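Fructose-like phosphotransferase enzyme IIB component 3 (Escherichia coli K12, PDB 4TN5) accepts a phosphoryl group from phospho-EIIA and passes it to incoming sugar, probably fructose, during phosphotransferase-system uptake. Local coordinates at the interface of chains A and B. Residues are numbered along the deposited sequence; one frame, centred on the assembly and turned at random. Chains: chain A/B, Fructose-like phosphotransferase enzyme IIB component 3.

The interface of chains A and B. Residues chain A 105-106; chain B 100, 110, 112.
A:Gln106 carries the chain A side of this patch, laying its side chain against B:Leu110, B:Leu112 and B:Lys100. The apolar part is made by the glutamine's aliphatic stem. A:Gln106 CB meets the methyl CD2 of B:Leu110 at 3.3 Å, and A:Gln106 CG lies 3.7 Å from the same methyl carbon. The other branch of B:Leu110, CD1, turns to the amide end, 3.9 Å from A:Gln106 CD, so that the two methyls of this leucine follow the glutamine chain from stem to carboxamide. B:Leu110 presents this fork with CG roughly anti to the backbone N (chi1 -151°), while the glutamine chain bends at chi2 (72°) to bring its amide toward B:Lys100. B:Leu112 borders the stem more loosely, its CD2 standing 4.2 Å from A:Gln106 CG.

The polar end meets a lysine whose chain is extended beyond CG and passes aslant the glutamine. The amide nitrogen NE2 of A:Gln106 is 3.6 Å from the methylene CD of B:Lys100 and 3.4 Å from its amine NZ. With the amide turned as modelled, both nitrogens would ordinarily be donors, so the approach is best taken as a contact rather than a bond. Beyond it, A:Pro105 gives marginal cover, its ring carbon CG 4.3 Å from B:Lys100 NZ.

The patch is small, hiding 143 Å² in all, and recurs with the chains exchanged about the two-fold axis; the dimer may be a crystal assembly. A:Pro105 and A:Gln106 lie in the loop between helix 92-103 and strand 108-111 of chain A; on chain B, B:Lys100 belongs to helix 92-103, B:Leu110 to strand 107-111 and B:Leu112 to the tail that follows. The centre of the contact is about 22 Å from the active-site B:Cys10, well apart from it.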
# COMPACT_ATOMS: atom_id res chain seq x y z
N PRO A 105 5.21 -1.17 -12.57
CA PRO A 105 6.15 -2.27 -12.33
C PRO A 105 5.98 -3.01 -11.00
O PRO A 105 5.93 -4.24 -11.00
CB PRO A 105 7.51 -1.57 -12.37
CG PRO A 105 7.30 -0.39 -13.26
CD PRO A 105 5.89 0.06 -13.00
N GLN A 106 5.92 -2.28 -9.89
CA GLN A 106 5.97 -2.90 -8.56
C GLN A 106 4.62 -3.19 -7.91
O GLN A 106 3.58 -2.70 -8.34
CB GLN A 106 6.83 -2.06 -7.62
CG GLN A 106 7.96 -1.31 -8.31
CD GLN A 106 7.46 -0.16 -9.15
OE1 GLN A 106 6.27 -0.05 -9.44
NE2 GLN A 106 8.38 0.72 -9.55
N LYS B 100 9.19 7.80 -7.60
CA LYS B 100 7.98 7.41 -8.31
C LYS B 100 6.76 7.68 -7.44
O LYS B 100 5.85 8.41 -7.84
CB LYS B 100 8.03 5.94 -8.73
CG LYS B 100 8.99 5.65 -9.87
CD LYS B 100 9.06 4.16 -10.20
CE LYS B 100 9.55 3.93 -11.62
NZ LYS B 100 10.07 2.55 -11.81
N LEU B 110 4.30 1.31 -1.66
CA LEU B 110 5.11 0.47 -2.52
C LEU B 110 6.04 -0.43 -1.70
O LEU B 110 6.90 0.06 -0.97
CB LEU B 110 5.92 1.32 -3.50
CG LEU B 110 6.28 0.73 -4.87
CD1 LEU B 110 6.84 1.81 -5.79
CD2 LEU B 110 7.28 -0.42 -4.73
N LEU B 112 9.04 -3.25 -1.76
CA LEU B 112 10.12 -3.75 -2.60
C LEU B 112 10.72 -5.03 -2.05
O LEU B 112 10.69 -5.28 -0.85
CB LEU B 112 11.22 -2.69 -2.76
CG LEU B 112 10.87 -1.47 -3.62
CD1 LEU B 112 11.98 -0.43 -3.54
CD2 LEU B 112 10.63 -1.89 -5.06